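Local atomic coordinates of capsular polysaccharide biosynthesis protein (Vibrio cholerae, PDB entry 1XPJ), a protein that is of unknown function but is probably a haloacid dehalogenase-like hydrolase, perhaps involved in capsular polysaccharide biosynthesis. Residues 31-36 and 105-110; 45-50 and 83-88; 100-105 and 116-121. All coordinates share one frame; numbering follows the deposited sequence. Where two conformers were deposited one is given.

In the fold
Contact 2 lies in the parallel sheet, where strand 42-47 pairs with strand 82-85; contacts 1 and 3 lie on the other side of the chain's centre, about 21 and 22 Å away from it, centre to centre. Contact 1 sets helix 27-38 against helix 104-109, and its chain loop encloses contact 2. Contact 3 opens only after contact 2 has closed and ties 100-105 to helix 112-120. Contacts 1 and 3 interlock along the chain, share Ser105 and touch through Phe107 on Val102 and Met110 on Leu118. The C-terminal region is thus fastened both to the HAD-like core and to itself, and all three contacts reach the second subunit.

Contact 1 of 3, residues 31-36 and 105-110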
loop_
_atom_site.group_PDB
_atom_site.type_symbol
_atom_site.label_atom_id
_atom_site.label_comp_id
_atom_site.label_asym_id
_atom_site.label_seq_id
_atom_site.Cartn_x
_atom_site.Cartn_y
_atom_site.Cartn_z
ATOM N N GLU A 31 9.841 27.254 4.354
ATOM C CA GLU A 31 11.014 27.750 5.082
ATOM C C GLU A 31 11.151 27.059 6.449
ATOM O O GLU A 31 12.262 26.716 6.886
ATOM C CB GLU A 31 10.954 29.276 5.229
ATOM C CG GLU A 31 12.202 29.918 5.846
ATOM C CD GLU A 31 13.475 29.737 5.010
ATOM O OE1 GLU A 31 13.385 29.610 3.768
ATOM O OE2 GLU A 31 14.578 29.727 5.600
ATOM N N GLN A 32 10.016 26.831 7.105
ATOM C CA GLN A 32 10.038 26.107 8.367
ATOM C C GLN A 32 10.495 24.641 8.177
ATOM O O GLN A 32 11.222 24.109 9.013
ATOM C CB GLN A 32 8.704 26.225 9.101
ATOM C CG GLN A 32 8.765 25.786 10.562
ATOM C CD GLN A 32 9.294 26.856 11.505
ATOM O OE1 GLN A 32 10.400 27.356 11.327
ATOM N NE2 GLN A 32 8.504 27.208 12.510
ATOM N N LEU A 33 10.098 24.014 7.069
ATOM C CA LEU A 33 10.569 22.669 6.721
ATOM C C LEU A 33 12.096 22.628 6.630
ATOM O O LEU A 33 12.724 21.664 7.071
ATOM C CB LEU A 33 9.947 22.184 5.396
ATOM C CG LEU A 33 9.332 20.800 5.245
ATOM C CD1 LEU A 33 8.497 20.435 6.458
ATOM C CD2 LEU A 33 8.478 20.770 3.987
ATOM N N ARG A 34 12.687 23.675 6.052
ATOM C CA ARG A 34 14.151 23.798 5.942
ATOM C C ARG A 34 14.851 23.839 7.318
ATOM O O ARG A 34 15.910 23.222 7.513
ATOM C CB ARG A 34 14.523 25.048 5.133
ATOM C CG ARG A 34 14.223 24.965 3.643
ATOM C CD ARG A 34 15.137 25.827 2.782
ATOM N NE ARG A 34 14.660 25.916 1.404
ATOM C CZ ARG A 34 13.922 26.912 0.920
ATOM N NH1 ARG A 34 13.564 27.929 1.694
ATOM N NH2 ARG A 34 13.536 26.890 -0.346
ATOM N N GLU A 35 14.263 24.575 8.261
ATOM C CA GLU A 35 14.824 24.699 9.606
ATOM C C GLU A 35 14.768 23.363 10.348
ATOM O O GLU A 35 15.716 23.004 11.049
ATOM C CB GLU A 35 14.097 25.774 10.417
ATOM C CG GLU A 35 14.239 27.170 9.840
ATOM C CD GLU A 35 14.894 28.146 10.800
ATOM O OE1 GLU A 35 14.442 29.313 10.847
ATOM O OE2 GLU A 35 15.861 27.758 11.502
ATOM N N TYR A 36 13.658 22.639 10.190
ATOM C CA TYR A 36 13.522 21.310 10.776
ATOM C C TYR A 36 14.463 20.284 10.139
ATOM O O TYR A 36 15.019 19.436 10.844
ATOM C CB TYR A 36 12.071 20.816 10.730
ATOM C CG TYR A 36 11.226 21.344 11.868
ATOM C CD1 TYR A 36 10.756 22.670 11.861
ATOM C CD2 TYR A 36 10.882 20.529 12.947
ATOM C CE1 TYR A 36 9.990 23.164 12.889
ATOM C CE2 TYR A 36 10.101 21.024 13.989
ATOM C CZ TYR A 36 9.658 22.343 13.946
ATOM O OH TYR A 36 8.893 22.844 14.955
ATOM N N SER A 105 -0.491 26.529 9.786
ATOM C CA SER A 105 -0.340 27.837 10.438
ATOM C C SER A 105 0.279 27.708 11.823
ATOM O O SER A 105 1.051 28.563 12.222
ATOM C CB SER A 105 -1.669 28.609 10.532
ATOM O OG SER A 105 -2.587 27.927 11.383
ATOM N N GLU A 106 -0.050 26.651 12.554
ATOM C CA GLU A 106 0.613 26.405 13.836
ATOM C C GLU A 106 2.098 26.066 13.643
ATOM O O GLU A 106 2.940 26.545 14.390
ATOM C CB GLU A 106 -0.075 25.280 14.611
ATOM C CG GLU A 106 -1.536 25.551 14.942
ATOM C CD GLU A 106 -2.226 24.362 15.585
ATOM O OE1 GLU A 106 -2.230 23.264 14.971
ATOM O OE2 GLU A 106 -2.766 24.534 16.705
ATOM N N PHE A 107 2.403 25.245 12.640
ATOM C CA PHE A 107 3.763 24.804 12.344
ATOM C C PHE A 107 4.679 25.966 11.969
ATOM O O PHE A 107 5.873 25.953 12.275
ATOM C CB PHE A 107 3.731 23.788 11.189
ATOM C CG PHE A 107 5.100 23.365 10.679
ATOM C CD1 PHE A 107 5.971 22.625 11.483
ATOM C CD2 PHE A 107 5.502 23.682 9.376
ATOM C CE1 PHE A 107 7.238 22.207 10.999
ATOM C CE2 PHE A 107 6.761 23.262 8.882
ATOM C CZ PHE A 107 7.629 22.529 9.697
ATOM N N ALA A 108 4.107 26.942 11.274
ATOM C CA ALA A 108 4.848 28.095 10.778
ATOM C C ALA A 108 5.166 29.082 11.891
ATOM O O ALA A 108 6.187 29.764 11.832
ATOM C CB ALA A 108 4.063 28.796 9.663
ATOM N N SER A 109 4.298 29.155 12.896
ATOM C CA SER A 109 4.383 30.213 13.897
ATOM C C SER A 109 4.895 29.771 15.275
ATOM O O SER A 109 5.114 30.604 16.150
ATOM C CB SER A 109 3.021 30.890 14.044
ATOM O OG SER A 109 2.089 29.975 14.589
ATOM N N MET A 110 5.087 28.468 15.472
ATOM C CA MET A 110 5.558 27.954 16.758
ATOM C C MET A 110 6.915 27.279 16.622
ATOM O O MET A 110 7.212 26.708 15.573
ATOM C CB MET A 110 4.579 26.942 17.350
ATOM C CG MET A 110 3.174 27.465 17.662
ATOM S SD MET A 110 2.086 26.083 18.038
ATOM C CE MET A 110 0.508 26.916 17.888
#
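Gln32 and Phe107 join two helices of the HAD-like fold, 27-38 and 104-109, whose axes here come within 10.0 Å at a crossing angle of 58°. Phe107 is at the centre. Its CG stands anti to the backbone N (chi1 174°), and the ring reaches across to helix 27-38. There Gln32 lays its aliphatic part over one face of the ring: CG sits 3.7 Å from the ring centroid of Phe107 in a CH-pi contact, and Gln32 CB is 3.6 Å from Phe107 CE2. The Gln32 chain then bends at chi2 and brings its amide round to the backbone of the same phenylalanine. Gln32 NE2 donates to Phe107 O at 2.9 Å, nearly straight at 164°, with the acceptor close to the amide plane and the donor in the plane of the carbonyl. Phe107 CE1 lies over one face of the Tyr36 ring, 3.5 Å from Tyr36 CE1; the two side chains slide past each other in opposite directions, their rings tilted obliquely. Leu33, in the conformer given, adds CD1 at 4.0 Å from Phe107 CZ. Leu4 of strand 3-6 touches Leu33, Tyr36 and Phe107, while Ile97 of the second subunit also packs on Phe107. Tyr36 in turn meets Phe41 edge-to-face, and its buried OH has no partner in the model. Chemically, then, one glutamine does two jobs: its methylenes serve the apolar contact, while its amide satisfies a carbonyl in the last turn of helix 104-109. That bond is the one directed link between the two segments, set among apolar contacts.

Contact 2 of 3, residues 45-50 and 83-88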
loop_
_atom_site.group_PDB
_atom_site.type_symbol
_atom_site.label_atom_id
_atom_site.label_comp_id
_atom_site.label_asym_id
_atom_site.label_seq_id
_atom_site.Cartn_x
_atom_site.Cartn_y
_atom_site.Cartn_z
ATOM N N ILE A 45 6.713 13.796 2.279
ATOM C CA ILE A 45 5.536 14.357 1.660
ATOM C C ILE A 45 4.546 13.197 1.450
ATOM O O ILE A 45 4.883 12.192 0.828
ATOM C CB ILE A 45 5.892 15.051 0.304
ATOM C CG1 ILE A 45 7.159 15.911 0.406
ATOM C CG2 ILE A 45 4.689 15.823 -0.268
ATOM C CD1 ILE A 45 7.088 17.114 1.316
ATOM N N SER A 46 3.343 13.336 1.995
ATOM C CA SER A 46 2.329 12.293 1.963
ATOM C C SER A 46 1.085 12.961 1.441
ATOM O O SER A 46 0.665 13.962 2.002
ATOM C CB SER A 46 2.078 11.812 3.388
ATOM O OG SER A 46 1.589 10.488 3.430
ATOM N N THR A 47 0.497 12.461 0.368
ATOM C CA THR A 47 -0.603 13.193 -0.260
ATOM C C THR A 47 -1.681 12.292 -0.832
ATOM O O THR A 47 -1.386 11.216 -1.365
ATOM C CB THR A 47 -0.069 14.141 -1.368
ATOM O OG1 THR A 47 -1.169 14.694 -2.116
ATOM C CG2 THR A 47 0.726 13.352 -2.418
ATOM N N ALA A 48 -2.931 12.751 -0.718
ATOM C CA ALA A 48 -4.097 12.125 -1.354
ATOM C C ALA A 48 -4.374 12.638 -2.783
ATOM O O ALA A 48 -5.404 12.284 -3.383
ATOM C CB ALA A 48 -5.326 12.308 -0.483
ATOM N N ARG A 49 -3.479 13.471 -3.319
ATOM C CA ARG A 49 -3.692 14.104 -4.633
ATOM C C ARG A 49 -4.037 13.099 -5.720
ATOM O O ARG A 49 -3.351 12.093 -5.866
ATOM C CB ARG A 49 -2.459 14.903 -5.074
ATOM C CG ARG A 49 -2.694 15.651 -6.391
ATOM C CD ARG A 49 -1.481 16.392 -6.919
ATOM N NE ARG A 49 -1.144 17.579 -6.131
ATOM C CZ ARG A 49 -0.093 18.356 -6.367
ATOM N NH1 ARG A 49 0.739 18.075 -7.368
ATOM N NH2 ARG A 49 0.135 19.413 -5.598
ATOM N N ASN A 50 -5.097 13.394 -6.469
ATOM C CA ASN A 50 -5.609 12.540 -7.540
ATOM C C ASN A 50 -6.250 11.194 -7.129
ATOM O O ASN A 50 -6.571 10.361 -7.994
ATOM C CB ASN A 50 -4.583 12.357 -8.669
ATOM C CG ASN A 50 -4.405 13.611 -9.513
ATOM O OD1 ASN A 50 -5.219 14.540 -9.471
ATOM N ND2 ASN A 50 -3.352 13.630 -10.305
ATOM N N ILE A 83 8.566 10.609 -0.837
ATOM C CA ILE A 83 7.224 10.952 -1.273
ATOM C C ILE A 83 6.332 9.712 -1.211
ATOM O O ILE A 83 6.743 8.628 -1.624
ATOM C CB ILE A 83 7.193 11.541 -2.694
ATOM C CG1 ILE A 83 8.235 12.644 -2.861
ATOM C CG2 ILE A 83 5.807 12.083 -2.989
ATOM C CD1 ILE A 83 8.399 13.096 -4.318
ATOM N N LEU A 84 5.122 9.895 -0.685
ATOM C CA LEU A 84 4.170 8.824 -0.481
ATOM C C LEU A 84 2.849 9.295 -1.077
ATOM O O LEU A 84 2.343 10.342 -0.696
ATOM C CB LEU A 84 4.005 8.551 1.023
ATOM C CG LEU A 84 5.140 7.898 1.853
ATOM C CD1 LEU A 84 4.657 7.654 3.277
ATOM C CD2 LEU A 84 5.642 6.578 1.249
ATOM N N VAL A 85 2.306 8.536 -2.023
ATOM C CA VAL A 85 1.014 8.869 -2.607
ATOM C C VAL A 85 0.026 7.835 -2.087
ATOM O O VAL A 85 0.436 6.900 -1.413
ATOM C CB VAL A 85 1.057 8.887 -4.150
ATOM C CG1 VAL A 85 1.745 10.122 -4.649
ATOM C CG2 VAL A 85 1.736 7.616 -4.706
ATOM N N GLY A 86 -1.266 8.013 -2.373
ATOM C CA GLY A 86 -2.263 7.036 -1.975
ATOM C C GLY A 86 -2.805 7.215 -0.558
ATOM O O GLY A 86 -3.429 6.310 0.005
ATOM N N LYS A 87 -2.563 8.382 0.025
ATOM C CA LYS A 87 -3.163 8.762 1.303
ATOM C C LYS A 87 -4.684 8.692 1.131
ATOM O O LYS A 87 -5.203 9.086 0.077
ATOM C CB LYS A 87 -2.761 10.201 1.636
ATOM C CG LYS A 87 -2.941 10.598 3.088
ATOM C CD LYS A 87 -3.054 12.114 3.218
ATOM C CE LYS A 87 -3.118 12.546 4.667
ATOM N NZ LYS A 87 -2.830 13.999 4.792
ATOM N N PRO A 88 -5.390 8.199 2.152
ATOM C CA PRO A 88 -6.860 8.193 2.154
ATOM C C PRO A 88 -7.420 9.601 1.934
ATOM O O PRO A 88 -6.982 10.534 2.612
ATOM C CB PRO A 88 -7.205 7.709 3.573
ATOM C CG PRO A 88 -6.007 6.978 4.031
ATOM C CD PRO A 88 -4.832 7.624 3.391
HETATM O O HOH W 1 -1.999 10.310 -3.967
#
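Ile45 and Leu84 are joined in a parallel strand pair, 42-47 beside 82-85, in the central sheet of the HAD-like fold, the two strands being connected by a beta-alpha-beta crossover that contains helices 58-64 and 66-75. This is the tight part. Leu84 bonds in both directions: its N donates to Ile45 O at 2.8 Å and its O accepts from Thr47 N at 3.0 Å. On one face Ser46 OG rests 3.9 Å from Leu84 CB; the other carries Ile45, Ile83, Thr47 and Val85, with helix 66-75 covering Thr47 and Ile83. Beyond Thr47 the pairing slackens. Thr47 CG2 and Val85 CG1 still lie side by side, but Lys87 N reaches Thr47 O only in a weak bond of 3.4 Å. A water bridges the two segments here, donating to Thr47 O and Arg49 O and accepting from Gly86 N at 2.9 Å. Gly86 turns the chain with a positive phi of 86°, a conformation in which a CB would be jammed against the preceding carbonyl. Past it, Lys87 O comes 3.3 Å from Ala48 CB, while in the conformer given the extended Lys87 chain leads away to a salt bridge with Asp98 of the second subunit and a long, weak ion pair with Asp7. Strand-end positions such as Thr47 and Lys87 are consistent with HAD motifs II and III, as Asp7 and Asp9 are with the first. Thr47 has OG1 anti to its backbone N (chi1 171°), where it accepts from Arg49 N at 2.9 Å and closes an ST turn.

Contact 3 of 3, residues 100-105 and 116-121; sequences RAVRPS and HQLFEK
Phe119, Arg100 and Val102 carry this contact between helix 112-120 and the short strand 101-102 with its preceding loop. Phe119 gives up the most surface. One face of its ring is crossed by Arg100 twice over: the backbone CA stands 4.1 Å from the ring centroid of Phe119, a CH-pi contact, and the side chain curls back over the same face to set NE 3.1 Å from Phe119 CD2, near the rim. The curl comes from bends at chi2 and chi3 (-60° and -54°), which swing CD and then NE above the ring. The guanidinium does not lie flat on the aromatic; its plane is steeply inclined to the ring, and NH2 comes to 3.3 Å from Phe119 CD2. Two conformers of Arg100 were deposited, so the tightness at NE belongs to one of them. Val102 meets the ring near its tip, with CG1 3.6 Å from Phe119 CZ and 4.1 Å from Leu118 CD1, the valine and phenylalanine side chains crossing at about a right angle. Val102 also rests on Phe107 of helix 104-109. The second subunit shares this region: Ala101 and Val102 run in a parallel beta ladder with one of its strands, and Arg100 NH1 donates to its His92 O. A mercury ion lies nearby, about 4 Å from the Arg100 side chain. The chemistry is divided accordingly: Phe119 offers carbon surface to both the arginine and the valine, whereas directed polar bonding of the Arg100 tip is turned to the neighbouring subunit, linking the ring's cover to the interface.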
loop_
_atom_site.group_PDB
_atom_site.type_symbol
_atom_site.label_atom_id
_atom_site.label_comp_id
_atom_site.label_asym_id
_atom_site.label_seq_id
_atom_site.Cartn_x
_atom_site.Cartn_y
_atom_site.Cartn_z
ATOM N N ARG A 100 -0.896 13.825 17.369
ATOM C CA ARG A 100 0.353 14.444 16.915
ATOM C C ARG A 100 0.164 15.298 15.660
ATOM O O ARG A 100 1.094 15.448 14.872
ATOM C CB ARG A 100 1.442 13.401 16.623
ATOM C CG ARG A 100 1.812 12.469 17.779
ATOM C CD ARG A 100 2.333 13.159 19.028
ATOM N NE ARG A 100 3.457 14.049 18.753
ATOM C CZ ARG A 100 4.734 13.755 18.985
ATOM N NH1 ARG A 100 5.074 12.577 19.491
ATOM N NH2 ARG A 100 5.680 14.641 18.704
ATOM N N ALA A 101 -1.014 15.870 15.456
ATOM C CA ALA A 101 -1.201 16.664 14.252
ATOM C C ALA A 101 -1.149 18.151 14.534
ATOM O O ALA A 101 -1.736 18.617 15.497
ATOM C CB ALA A 101 -2.482 16.311 13.579
ATOM N N VAL A 102 -0.425 18.887 13.693
ATOM C CA VAL A 102 -0.507 20.334 13.686
ATOM C C VAL A 102 -0.934 20.864 12.328
ATOM O O VAL A 102 -0.618 20.289 11.287
ATOM C CB VAL A 102 0.823 21.040 14.143
ATOM C CG1 VAL A 102 1.297 20.497 15.505
ATOM C CG2 VAL A 102 1.913 20.957 13.073
ATOM N N ARG A 103 -1.671 21.972 12.354
ATOM C CA ARG A 103 -2.041 22.662 11.132
ATOM C C ARG A 103 -0.867 23.516 10.624
ATOM O O ARG A 103 -0.040 23.947 11.427
ATOM C CB ARG A 103 -3.311 23.481 11.361
ATOM C CG ARG A 103 -4.508 22.615 11.801
ATOM C CD ARG A 103 -5.822 23.395 12.038
ATOM N NE ARG A 103 -5.854 24.085 13.326
ATOM C CZ ARG A 103 -6.019 23.490 14.505
ATOM N NH1 ARG A 103 -6.178 22.173 14.579
ATOM N NH2 ARG A 103 -6.029 24.216 15.620
ATOM N N PRO A 104 -0.783 23.766 9.310
ATOM C CA PRO A 104 0.377 24.469 8.745
ATOM C C PRO A 104 0.572 25.867 9.328
ATOM O O PRO A 104 1.722 26.307 9.382
ATOM C CB PRO A 104 0.091 24.506 7.231
ATOM C CG PRO A 104 -0.990 23.519 7.001
ATOM C CD PRO A 104 -1.772 23.427 8.270
ATOM N N SER A 105 -0.491 26.529 9.786
ATOM C CA SER A 105 -0.340 27.837 10.438
ATOM C C SER A 105 0.279 27.708 11.823
ATOM O O SER A 105 1.051 28.563 12.222
ATOM C CB SER A 105 -1.669 28.609 10.532
ATOM O OG SER A 105 -2.587 27.927 11.383
ATOM N N HIS A 116 5.822 20.759 21.005
ATOM C CA HIS A 116 5.909 19.725 22.029
ATOM C C HIS A 116 4.883 19.947 23.129
ATOM O O HIS A 116 4.322 18.987 23.647
ATOM C CB HIS A 116 7.323 19.684 22.621
ATOM C CG HIS A 116 8.238 18.713 21.938
ATOM N ND1 HIS A 116 9.559 18.544 22.310
ATOM C CD2 HIS A 116 8.022 17.851 20.913
ATOM C CE1 HIS A 116 10.116 17.621 21.543
ATOM N NE2 HIS A 116 9.204 17.185 20.687
ATOM N N GLN A 117 4.636 21.218 23.464
ATOM C CA GLN A 117 3.670 21.605 24.505
ATOM C C GLN A 117 2.224 21.318 24.118
ATOM O O GLN A 117 1.447 20.898 24.968
ATOM C CB GLN A 117 3.823 23.081 24.904
ATOM C CG GLN A 117 4.811 23.329 26.050
ATOM C CD GLN A 117 5.583 24.643 25.900
ATOM O OE1 GLN A 117 5.107 25.588 25.261
ATOM N NE2 GLN A 117 6.772 24.703 26.493
ATOM N N LEU A 118 1.872 21.556 22.846
ATOM C CA LEU A 118 0.536 21.231 22.328
ATOM C C LEU A 118 0.236 19.763 22.555
ATOM O O LEU A 118 -0.860 19.395 22.947
ATOM C CB LEU A 118 0.439 21.497 20.816
ATOM C CG LEU A 118 0.149 22.888 20.242
ATOM C CD1 LEU A 118 0.081 22.798 18.714
ATOM C CD2 LEU A 118 -1.124 23.533 20.838
ATOM N N PHE A 119 1.233 18.933 22.283
ATOM C CA PHE A 119 1.104 17.491 22.356
ATOM C C PHE A 119 1.012 17.014 23.792
ATOM O O PHE A 119 0.162 16.181 24.104
ATOM C CB PHE A 119 2.291 16.822 21.640
ATOM C CG PHE A 119 2.364 17.134 20.169
ATOM C CD1 PHE A 119 1.216 17.486 19.458
ATOM C CD2 PHE A 119 3.588 17.095 19.497
ATOM C CE1 PHE A 119 1.275 17.783 18.093
ATOM C CE2 PHE A 119 3.665 17.381 18.132
ATOM C CZ PHE A 119 2.499 17.727 17.423
ATOM N N GLU A 120 1.883 17.541 24.659
ATOM C CA GLU A 120 1.911 17.145 26.064
ATOM C C GLU A 120 0.613 17.502 26.785
ATOM O O GLU A 120 0.170 16.758 27.656
ATOM C CB GLU A 120 3.124 17.737 26.798
ATOM C CG GLU A 120 4.358 16.836 26.817
ATOM C CD GLU A 120 4.349 15.812 27.951
ATOM O OE1 GLU A 120 4.888 16.114 29.043
ATOM O OE2 GLU A 120 3.817 14.693 27.753
ATOM N N LYS A 121 0.001 18.624 26.408
ATOM C CA LYS A 121 -1.281 19.028 26.993
ATOM C C LYS A 121 -2.419 18.096 26.560
ATOM O O LYS A 121 -3.461 18.047 27.207
ATOM C CB LYS A 121 -1.598 20.510 26.713
ATOM C CG LYS A 121 -2.537 20.783 25.535
ATOM C CD LYS A 121 -3.512 21.925 25.837
ATOM C CE LYS A 121 -4.874 21.698 25.155
ATOM N NZ LYS A 121 -6.027 21.763 26.123
#